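Local structure of beta-galactosidase (Bacillus circulans subsp. alkalophilus, 3TTY) at residues K169-T174 with Y221-S226; V335-D340 with G616-E621; A620-N625 with Y629-N634. The protein hydrolyses beta-galactosides, releasing terminal beta-D-galactose, as a glycoside hydrolase built around a TIM barrel. All coordinates share one frame; numbering follows the deposited sequence.

How the contacts relate
From the N terminus, contact 1 comes first: it brings the end of helix 158-172 against helix 215-243 and closes a loop of 46 residues within the beta-galactosidase part of the chain. Contact 2 opens only later and spans 275 residues, tying the end of helix 326-336, just before the last barrel strand, to strand 617-624. Contact 3 begins where contact 2 ends, sharing Ala620 and Glu621, and closes a short hairpin with strand 627-634. The three run in series, none nested in another. Contacts 2 and 3 touch, their centres about 6 Å apart, whereas contact 1 lies about 38 Å from contact 2, centre to centre, across the chain's middle.

Contact 1 (K169-T174 with Y221-S226); sequences KERYGT and YRRFQS
Arg171, in the last turn of helix 158-172, faces Arg223 of helix 215-243 across a wide gap between backbones, the nearest CA atoms, those of Arg171 and Phe224, being 10.3 Å apart. Two long side chains bridge that distance, and the contact is a stack of guanidinium groups. Arg171 sends CG anti to its own backbone N (chi1 -171°) and runs extended from CG to NE, which carries its flat end out from the helix to Arg223. The side chains cross at about a right angle, yet the guanidinium planes differ by just 17° and the group centres are 4.1 Å apart. The overlap is offset: Arg171 NH2 sits over one face of the Arg223 group toward its rim, 3.4 Å from Arg223 CZ, while Arg223 CD covers a face of the Arg171 group, 4.0 Å from Arg171 NH1. No hydrogen bond joins the pair; Arg171 NH2 and Arg223 NH1, 3.2 Å apart, are both donors. Within the same helix the Tyr172 ring lies against Arg171 CG, and its OH, also bonded to Asp220, accepts a weak bond from Arg171 NE at 3.3 Å. As a worked example of like-charged stacking, the pair has acids beside it: Asp220 and Glu406 form salt bridges with Arg223, and the backbone O of Glu493 takes its NH2, which probably offsets part of the like charge. Trp167 of helix 158-172 and Trp409 of helix 405-413 also touch Arg223, so the stack sits where these helices meet helix 215-243.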
loop_
_atom_site.group_PDB
_atom_site.type_symbol
_atom_site.label_atom_id
_atom_site.label_comp_id
_atom_site.label_asym_id
_atom_site.label_seq_id
_atom_site.Cartn_x
_atom_site.Cartn_y
_atom_site.Cartn_z
ATOM N N LYS A 169 -36.188 5.281 -6.074
ATOM C CA LYS A 169 -37.648 5.365 -6.123
ATOM C C LYS A 169 -38.159 5.062 -7.545
ATOM O O LYS A 169 -39.180 4.405 -7.723
ATOM C CB LYS A 169 -38.125 6.745 -5.654
ATOM C CG LYS A 169 -37.705 7.076 -4.226
ATOM C CD LYS A 169 -38.002 8.536 -3.831
ATOM C CE LYS A 169 -37.243 8.919 -2.551
ATOM N NZ LYS A 169 -37.629 10.274 -2.026
ATOM N N GLU A 170 -37.428 5.528 -8.554
ATOM C CA GLU A 170 -37.791 5.261 -9.933
ATOM C C GLU A 170 -37.567 3.802 -10.276
ATOM O O GLU A 170 -38.351 3.207 -11.005
ATOM C CB GLU A 170 -36.996 6.147 -10.893
ATOM C CG GLU A 170 -36.947 7.602 -10.455
ATOM C CD GLU A 170 -37.070 8.586 -11.593
ATOM O OE1 GLU A 170 -36.098 9.356 -11.818
ATOM O OE2 GLU A 170 -38.150 8.608 -12.237
ATOM N N ARG A 171 -36.499 3.218 -9.747
ATOM C CA ARG A 171 -36.159 1.858 -10.122
ATOM C C ARG A 171 -37.100 0.862 -9.449
ATOM O O ARG A 171 -37.652 -0.025 -10.110
ATOM C CB ARG A 171 -34.701 1.533 -9.779
ATOM C CG ARG A 171 -34.211 0.193 -10.337
ATOM C CD ARG A 171 -32.716 -0.022 -10.064
ATOM N NE ARG A 171 -32.274 -1.357 -10.462
ATOM C CZ ARG A 171 -31.801 -1.661 -11.673
ATOM N NH1 ARG A 171 -31.683 -0.723 -12.608
ATOM N NH2 ARG A 171 -31.427 -2.904 -11.946
ATOM N N TYR A 172 -37.293 1.012 -8.140
ATOM C CA TYR A 172 -37.949 -0.039 -7.381
ATOM C C TYR A 172 -39.392 0.254 -6.989
ATOM O O TYR A 172 -40.150 -0.665 -6.723
ATOM C CB TYR A 172 -37.133 -0.386 -6.142
ATOM C CG TYR A 172 -35.799 -0.966 -6.478
ATOM C CD1 TYR A 172 -35.699 -2.230 -7.054
ATOM C CD2 TYR A 172 -34.628 -0.250 -6.233
ATOM C CE1 TYR A 172 -34.467 -2.767 -7.385
ATOM C CE2 TYR A 172 -33.405 -0.776 -6.554
ATOM C CZ TYR A 172 -33.323 -2.034 -7.124
ATOM O OH TYR A 172 -32.094 -2.553 -7.435
ATOM N N GLY A 173 -39.755 1.531 -6.932
ATOM C CA GLY A 173 -41.125 1.915 -6.648
ATOM C C GLY A 173 -41.472 1.979 -5.174
ATOM O O GLY A 173 -42.007 2.979 -4.694
ATOM N N THR A 174 -41.177 0.906 -4.447
ATOM C CA THR A 174 -41.510 0.856 -3.032
ATOM C C THR A 174 -40.313 0.426 -2.197
ATOM O O THR A 174 -39.423 -0.255 -2.682
ATOM C CB THR A 174 -42.633 -0.169 -2.757
ATOM O OG1 THR A 174 -42.186 -1.474 -3.148
ATOM C CG2 THR A 174 -43.902 0.185 -3.517
ATOM N N TYR A 221 -25.351 1.869 -7.149
ATOM C CA TYR A 221 -24.756 3.197 -7.127
ATOM C C TYR A 221 -23.896 3.424 -8.381
ATOM O O TYR A 221 -23.891 4.518 -8.968
ATOM C CB TYR A 221 -23.959 3.422 -5.841
ATOM C CG TYR A 221 -23.711 4.886 -5.580
ATOM C CD1 TYR A 221 -24.716 5.699 -5.047
ATOM C CD2 TYR A 221 -22.476 5.465 -5.876
ATOM C CE1 TYR A 221 -24.492 7.051 -4.811
ATOM C CE2 TYR A 221 -22.243 6.807 -5.641
ATOM C CZ TYR A 221 -23.254 7.592 -5.118
ATOM O OH TYR A 221 -23.018 8.919 -4.899
ATOM N N ARG A 222 -23.191 2.377 -8.803
ATOM C CA ARG A 222 -22.418 2.446 -10.032
ATOM C C ARG A 222 -23.333 2.637 -11.248
ATOM O O ARG A 222 -23.027 3.439 -12.135
ATOM C CB ARG A 222 -21.498 1.224 -10.165
ATOM C CG ARG A 222 -20.290 1.291 -9.235
ATOM C CD ARG A 222 -19.748 -0.077 -8.834
ATOM N NE ARG A 222 -18.549 0.045 -7.996
ATOM C CZ ARG A 222 -18.566 0.349 -6.696
ATOM N NH1 ARG A 222 -19.721 0.559 -6.072
ATOM N NH2 ARG A 222 -17.428 0.451 -6.016
ATOM N N ARG A 223 -24.474 1.945 -11.285
ATOM C CA ARG A 223 -25.446 2.214 -12.348
ATOM C C ARG A 223 -25.826 3.695 -12.330
ATOM O O ARG A 223 -25.843 4.360 -13.359
ATOM C CB ARG A 223 -26.708 1.366 -12.189
ATOM C CG ARG A 223 -26.496 -0.119 -12.252
ATOM C CD ARG A 223 -27.786 -0.885 -11.975
ATOM N NE ARG A 223 -27.742 -2.226 -12.562
ATOM C CZ ARG A 223 -28.067 -3.351 -11.935
ATOM N NH1 ARG A 223 -28.481 -3.324 -10.672
ATOM N NH2 ARG A 223 -27.973 -4.514 -12.580
ATOM N N PHE A 224 -26.124 4.192 -11.134
ATOM C CA PHE A 224 -26.617 5.547 -10.924
ATOM C C PHE A 224 -25.606 6.609 -11.359
ATOM O O PHE A 224 -25.934 7.547 -12.100
ATOM C CB PHE A 224 -26.991 5.707 -9.439
ATOM C CG PHE A 224 -27.142 7.130 -8.994
ATOM C CD1 PHE A 224 -28.136 7.937 -9.527
ATOM C CD2 PHE A 224 -26.303 7.654 -8.033
ATOM C CE1 PHE A 224 -28.276 9.260 -9.120
ATOM C CE2 PHE A 224 -26.428 8.973 -7.623
ATOM C CZ PHE A 224 -27.419 9.779 -8.167
ATOM N N GLN A 225 -24.370 6.463 -10.887
ATOM C CA GLN A 225 -23.283 7.360 -11.277
ATOM C C GLN A 225 -23.084 7.365 -12.793
ATOM O O GLN A 225 -22.963 8.415 -13.416
ATOM C CB GLN A 225 -21.992 6.959 -10.559
ATOM C CG GLN A 225 -21.954 7.407 -9.090
ATOM C CD GLN A 225 -21.954 8.913 -8.965
ATOM O OE1 GLN A 225 -20.978 9.571 -9.322
ATOM N NE2 GLN A 225 -23.054 9.473 -8.476
ATOM N N SER A 226 -23.074 6.178 -13.385
ATOM C CA SER A 226 -22.974 6.062 -14.821
ATOM C C SER A 226 -24.159 6.782 -15.486
ATOM O O SER A 226 -23.948 7.620 -16.358
ATOM C CB SER A 226 -22.885 4.596 -15.225
ATOM O OG SER A 226 -22.689 4.465 -16.619
#

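Contact 2 (V335-D340 with G616-E621); sequences VAHGAD and GVEVAE
A Schellman motif ends helix 326-336 here, just before the last strand of the TIM barrel, and at this helix end Ala336 and His337 meet Glu618 and Ala620 of strand 617-624 in the C-terminal domain. Gly338, with positive phi, is the C-prime residue of the motif, and its N reaches back to Val335 O. A His-carboxylate hydrogen bond links the two segments directly. His337 NE2 donates to Glu618 OE2 at 2.7 Å, with an N-H...O angle of 158°. The oxygen lies at the ring edge, close to the imidazole plane, and is approached nearly along its own C-O axis, while the ring and carboxylate planes are turned 34° from each other. The two side chains come from opposite directions: Glu618 extends from its strand with CG anti to the backbone N (chi1 171°) and the chain extended beyond it, which carries the carboxylate to the ring edge. Its other oxygen, OE1, accepts bonds from His635 and Gln333, so three donors grip this buried acid and probably favour its charged form. Replacing His337 with an alanine would probably leave Glu618 OE2 without its ring donor and open a gap beside the methyl of Ala620. That methyl, Ala620 CB, stands 3.9 Å from His337 CE1, oblique to the ring, and 4.4 Å from Ala336 CB, so that a small apolar patch borders the polar link. Farther along the strand a water completes the join, donating both to Ala336 O at 2.9 Å and to Glu621 O at 3.0 Å.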
loop_
_atom_site.group_PDB
_atom_site.type_symbol
_atom_site.label_atom_id
_atom_site.label_comp_id
_atom_site.label_asym_id
_atom_site.label_seq_id
_atom_site.Cartn_x
_atom_site.Cartn_y
_atom_site.Cartn_z
ATOM N N VAL A 335 -7.827 0.816 -37.404
ATOM C CA VAL A 335 -8.631 0.824 -38.618
ATOM C C VAL A 335 -9.163 -0.576 -38.921
ATOM O O VAL A 335 -10.328 -0.747 -39.285
ATOM C CB VAL A 335 -7.826 1.346 -39.824
ATOM C CG1 VAL A 335 -8.682 1.305 -41.092
ATOM C CG2 VAL A 335 -7.310 2.759 -39.541
ATOM N N ALA A 336 -8.294 -1.569 -38.752
ATOM C CA ALA A 336 -8.621 -2.972 -38.979
ATOM C C ALA A 336 -9.836 -3.414 -38.159
ATOM O O ALA A 336 -10.558 -4.333 -38.547
ATOM C CB ALA A 336 -7.420 -3.838 -38.626
ATOM N N HIS A 337 -10.056 -2.765 -37.018
ATOM C CA HIS A 337 -11.144 -3.173 -36.139
ATOM C C HIS A 337 -12.358 -2.263 -36.168
ATOM O O HIS A 337 -13.292 -2.460 -35.402
ATOM C CB HIS A 337 -10.644 -3.425 -34.719
ATOM C CG HIS A 337 -9.712 -4.592 -34.629
ATOM N ND1 HIS A 337 -10.150 -5.897 -34.702
ATOM C CD2 HIS A 337 -8.365 -4.653 -34.529
ATOM C CE1 HIS A 337 -9.115 -6.712 -34.623
ATOM N NE2 HIS A 337 -8.020 -5.983 -34.513
ATOM N N GLY A 338 -12.373 -1.303 -37.088
ATOM C CA GLY A 338 -13.569 -0.511 -37.314
ATOM C C GLY A 338 -13.366 0.988 -37.267
ATOM O O GLY A 338 -14.301 1.746 -37.478
ATOM N N ALA A 339 -12.145 1.429 -36.993
ATOM C CA ALA A 339 -11.870 2.863 -36.902
ATOM C C ALA A 339 -11.867 3.527 -38.277
ATOM O O ALA A 339 -11.210 3.054 -39.196
ATOM C CB ALA A 339 -10.539 3.107 -36.184
ATOM N N ASP A 340 -12.607 4.622 -38.415
ATOM C CA ASP A 340 -12.657 5.370 -39.669
ATOM C C ASP A 340 -11.987 6.731 -39.530
ATOM O O ASP A 340 -12.154 7.615 -40.371
ATOM C CB ASP A 340 -14.098 5.525 -40.168
ATOM C CG ASP A 340 -14.563 4.335 -40.995
ATOM O OD1 ASP A 340 -13.785 3.366 -41.117
ATOM O OD2 ASP A 340 -15.705 4.369 -41.514
ATOM N N GLY A 616 2.128 -13.749 -34.068
ATOM C CA GLY A 616 2.315 -12.317 -33.975
ATOM C C GLY A 616 1.960 -11.584 -35.249
ATOM O O GLY A 616 2.150 -10.381 -35.347
ATOM N N VAL A 617 1.458 -12.313 -36.236
ATOM C CA VAL A 617 0.991 -11.678 -37.454
ATOM C C VAL A 617 -0.526 -11.685 -37.422
ATOM O O VAL A 617 -1.172 -12.691 -37.715
ATOM C CB VAL A 617 1.505 -12.388 -38.723
ATOM C CG1 VAL A 617 0.863 -11.779 -39.978
ATOM C CG2 VAL A 617 3.025 -12.312 -38.788
ATOM N N GLU A 618 -1.091 -10.551 -37.049
ATOM C CA GLU A 618 -2.521 -10.456 -36.858
ATOM C C GLU A 618 -3.248 -10.246 -38.178
ATOM O O GLU A 618 -2.839 -9.430 -39.010
ATOM C CB GLU A 618 -2.831 -9.318 -35.892
ATOM C CG GLU A 618 -4.303 -8.984 -35.778
ATOM C CD GLU A 618 -4.532 -7.765 -34.917
ATOM O OE1 GLU A 618 -3.534 -7.186 -34.435
ATOM O OE2 GLU A 618 -5.702 -7.379 -34.739
ATOM N N VAL A 619 -4.326 -10.993 -38.375
ATOM C CA VAL A 619 -5.171 -10.753 -39.527
ATOM C C VAL A 619 -6.617 -10.472 -39.116
ATOM O O VAL A 619 -7.201 -11.211 -38.328
ATOM C CB VAL A 619 -5.127 -11.930 -40.509
ATOM C CG1 VAL A 619 -5.915 -11.587 -41.763
ATOM C CG2 VAL A 619 -3.685 -12.278 -40.850
ATOM N N ALA A 620 -7.189 -9.404 -39.659
ATOM C CA ALA A 620 -8.572 -9.064 -39.373
ATOM C C ALA A 620 -9.236 -8.548 -40.635
ATOM O O ALA A 620 -8.566 -8.061 -41.542
ATOM C CB ALA A 620 -8.650 -8.030 -38.259
ATOM N N GLU A 621 -10.560 -8.636 -40.690
ATOM C CA GLU A 621 -11.268 -8.358 -41.923
ATOM C C GLU A 621 -12.355 -7.312 -41.758
ATOM O O GLU A 621 -13.118 -7.342 -40.795
ATOM C CB GLU A 621 -11.889 -9.648 -42.483
ATOM C CG GLU A 621 -12.658 -9.436 -43.797
ATOM C CD GLU A 621 -13.565 -10.614 -44.161
ATOM O OE1 GLU A 621 -14.392 -11.009 -43.312
ATOM O OE2 GLU A 621 -13.444 -11.150 -45.289
HETATM O O HOH W 1 -12.270 -6.569 -38.043
#

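Contact 3 (A620-N625 with Y629-N634); sequences AERVKN and YLFVMN
Arg622 and Phe631 lie diagonally across two antiparallel strands, on the face they share with Ala620 and Tyr629. The aliphatic part of Arg622 crosses the phenylalanine side chain obliquely, its CD coming to 4.1 Å from Phe631 CE2. A bend at chi3 (70°) then turns the guanidinium until its plane is within 19° of the ring's, and there Asp340 makes a salt bridge while the carbonyls of Val335 and Ala339 accept from NH1. Phe631 keeps CG beside its backbone N (chi1 -68°), which sets the ring edge toward Ala620 O, with CD2 at 3.8 Å. Tyr629 adopts a similar first torsion, and its ring edge meets Lys624 CB at 4.2 Å from CE2; the extended lysine chain then leads away from strand 627-634, and its NZ bonds to Thr389 O. On the other face Leu630 turns a methyl back across the strands, its CD2 resting 3.8 Å from Glu621 CB. Glu621 has an extended chain, and its OE2 bonds to Ser628 and makes a salt bridge with Arg674 of strand 669-674. Between these two layers of side chains, Ala620 with Phe631 and Arg622 with Tyr629 form hydrogen-bonded pairs. Phe631 N reaches Ala620 O at 2.8 Å, and Tyr629 N reaches Arg622 O over the same length. Glu621 with Leu630 is the non-hydrogen-bonded pair between them, where Glu621 CA makes a CA-H...O contact with Tyr629 O at 3.3 Å. Alternating pairs mark antiparallel pairing, and the short connection between strands 617-624 and 627-634 makes it a beta hairpin, the first two strands of the C-terminal domain's antiparallel sheet.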
loop_
_atom_site.group_PDB
_atom_site.type_symbol
_atom_site.label_atom_id
_atom_site.label_comp_id
_atom_site.label_asym_id
_atom_site.label_seq_id
_atom_site.Cartn_x
_atom_site.Cartn_y
_atom_site.Cartn_z
ATOM N N ALA A 620 -7.189 -9.404 -39.659
ATOM C CA ALA A 620 -8.572 -9.064 -39.373
ATOM C C ALA A 620 -9.236 -8.548 -40.635
ATOM O O ALA A 620 -8.566 -8.061 -41.542
ATOM C CB ALA A 620 -8.650 -8.030 -38.259
ATOM N N GLU A 621 -10.560 -8.636 -40.690
ATOM C CA GLU A 621 -11.268 -8.358 -41.923
ATOM C C GLU A 621 -12.355 -7.312 -41.758
ATOM O O GLU A 621 -13.118 -7.342 -40.795
ATOM C CB GLU A 621 -11.889 -9.648 -42.483
ATOM C CG GLU A 621 -12.658 -9.436 -43.797
ATOM C CD GLU A 621 -13.565 -10.614 -44.161
ATOM O OE1 GLU A 621 -14.392 -11.009 -43.312
ATOM O OE2 GLU A 621 -13.444 -11.150 -45.289
ATOM N N ARG A 622 -12.416 -6.388 -42.708
ATOM C CA ARG A 622 -13.573 -5.522 -42.869
ATOM C C ARG A 622 -14.106 -5.705 -44.287
ATOM O O ARG A 622 -13.337 -5.886 -45.230
ATOM C CB ARG A 622 -13.213 -4.055 -42.604
ATOM C CG ARG A 622 -12.809 -3.748 -41.165
ATOM C CD ARG A 622 -12.403 -2.280 -40.980
ATOM N NE ARG A 622 -13.535 -1.365 -41.083
ATOM C CZ ARG A 622 -13.462 -0.042 -40.958
ATOM N NH1 ARG A 622 -12.304 0.553 -40.713
ATOM N NH2 ARG A 622 -14.552 0.691 -41.093
ATOM N N VAL A 623 -15.424 -5.646 -44.428
ATOM C CA VAL A 623 -16.088 -5.930 -45.689
ATOM C C VAL A 623 -16.985 -4.774 -46.101
ATOM O O VAL A 623 -17.755 -4.251 -45.300
ATOM C CB VAL A 623 -16.946 -7.210 -45.580
ATOM C CG1 VAL A 623 -17.787 -7.397 -46.830
ATOM C CG2 VAL A 623 -16.064 -8.430 -45.320
ATOM N N LYS A 624 -16.880 -4.371 -47.357
ATOM C CA LYS A 624 -17.662 -3.252 -47.861
ATOM C C LYS A 624 -18.316 -3.695 -49.161
ATOM O O LYS A 624 -17.637 -3.929 -50.164
ATOM C CB LYS A 624 -16.766 -2.032 -48.089
ATOM C CG LYS A 624 -17.494 -0.768 -48.551
ATOM C CD LYS A 624 -16.477 0.321 -48.888
ATOM C CE LYS A 624 -17.074 1.714 -48.804
ATOM N NZ LYS A 624 -15.986 2.740 -48.800
ATOM N N ASN A 625 -19.637 -3.842 -49.117
ATOM C CA ASN A 625 -20.403 -4.395 -50.233
ATOM C C ASN A 625 -19.946 -5.798 -50.688
ATOM O O ASN A 625 -20.190 -6.798 -49.999
ATOM C CB ASN A 625 -20.445 -3.387 -51.378
ATOM C CG ASN A 625 -21.157 -2.105 -50.977
ATOM O OD1 ASN A 625 -20.587 -1.009 -51.037
ATOM N ND2 ASN A 625 -22.408 -2.242 -50.539
ATOM N N TYR A 629 -11.467 -6.611 -47.235
ATOM C CA TYR A 629 -10.145 -6.100 -46.906
ATOM C C TYR A 629 -9.510 -6.872 -45.754
ATOM O O TYR A 629 -10.005 -6.837 -44.622
ATOM C CB TYR A 629 -10.215 -4.611 -46.569
ATOM C CG TYR A 629 -10.815 -3.811 -47.687
ATOM C CD1 TYR A 629 -10.097 -3.575 -48.856
ATOM C CD2 TYR A 629 -12.104 -3.307 -47.593
ATOM C CE1 TYR A 629 -10.646 -2.853 -49.901
ATOM C CE2 TYR A 629 -12.663 -2.587 -48.637
ATOM C CZ TYR A 629 -11.926 -2.360 -49.789
ATOM O OH TYR A 629 -12.473 -1.642 -50.834
ATOM N N LEU A 630 -8.422 -7.580 -46.049
ATOM C CA LEU A 630 -7.679 -8.284 -45.008
ATOM C C LEU A 630 -6.550 -7.407 -44.505
ATOM O O LEU A 630 -5.594 -7.132 -45.241
ATOM C CB LEU A 630 -7.099 -9.603 -45.509
ATOM C CG LEU A 630 -8.049 -10.715 -45.928
ATOM C CD1 LEU A 630 -7.281 -12.041 -45.946
ATOM C CD2 LEU A 630 -9.216 -10.783 -44.987
ATOM N N PHE A 631 -6.667 -6.970 -43.256
ATOM C CA PHE A 631 -5.616 -6.208 -42.613
ATOM C C PHE A 631 -4.589 -7.166 -42.031
ATOM O O PHE A 631 -4.883 -7.921 -41.103
ATOM C CB PHE A 631 -6.205 -5.294 -41.533
ATOM C CG PHE A 631 -7.054 -4.176 -42.088
ATOM C CD1 PHE A 631 -6.571 -2.874 -42.141
ATOM C CD2 PHE A 631 -8.329 -4.431 -42.569
ATOM C CE1 PHE A 631 -7.339 -1.851 -42.667
ATOM C CE2 PHE A 631 -9.111 -3.409 -43.088
ATOM C CZ PHE A 631 -8.613 -2.112 -43.140
ATOM N N VAL A 632 -3.386 -7.154 -42.594
ATOM C CA VAL A 632 -2.321 -8.019 -42.115
ATOM C C VAL A 632 -1.299 -7.183 -41.383
ATOM O O VAL A 632 -0.781 -6.206 -41.920
ATOM C CB VAL A 632 -1.623 -8.762 -43.250
ATOM C CG1 VAL A 632 -0.624 -9.761 -42.680
ATOM C CG2 VAL A 632 -2.647 -9.455 -44.126
ATOM N N MET A 633 -1.012 -7.572 -40.146
ATOM C CA MET A 633 -0.231 -6.731 -39.259
ATOM C C MET A 633 0.800 -7.555 -38.534
ATOM O O MET A 633 0.474 -8.430 -37.737
ATOM C CB MET A 633 -1.159 -5.982 -38.311
ATOM C CG MET A 633 -2.134 -5.101 -39.108
ATOM S SD MET A 633 -3.617 -4.584 -38.252
ATOM C CE MET A 633 -4.473 -6.147 -38.018
ATOM N N ASN A 634 2.060 -7.279 -38.838
ATOM C CA ASN A 634 3.157 -8.029 -38.265
ATOM C C ASN A 634 3.707 -7.333 -37.044
ATOM O O ASN A 634 4.438 -6.365 -37.173
ATOM C CB ASN A 634 4.273 -8.204 -39.295
ATOM C CG ASN A 634 5.431 -9.008 -38.758
ATOM O OD1 ASN A 634 5.346 -9.591 -37.669
ATOM N ND2 ASN A 634 6.525 -9.055 -39.518
#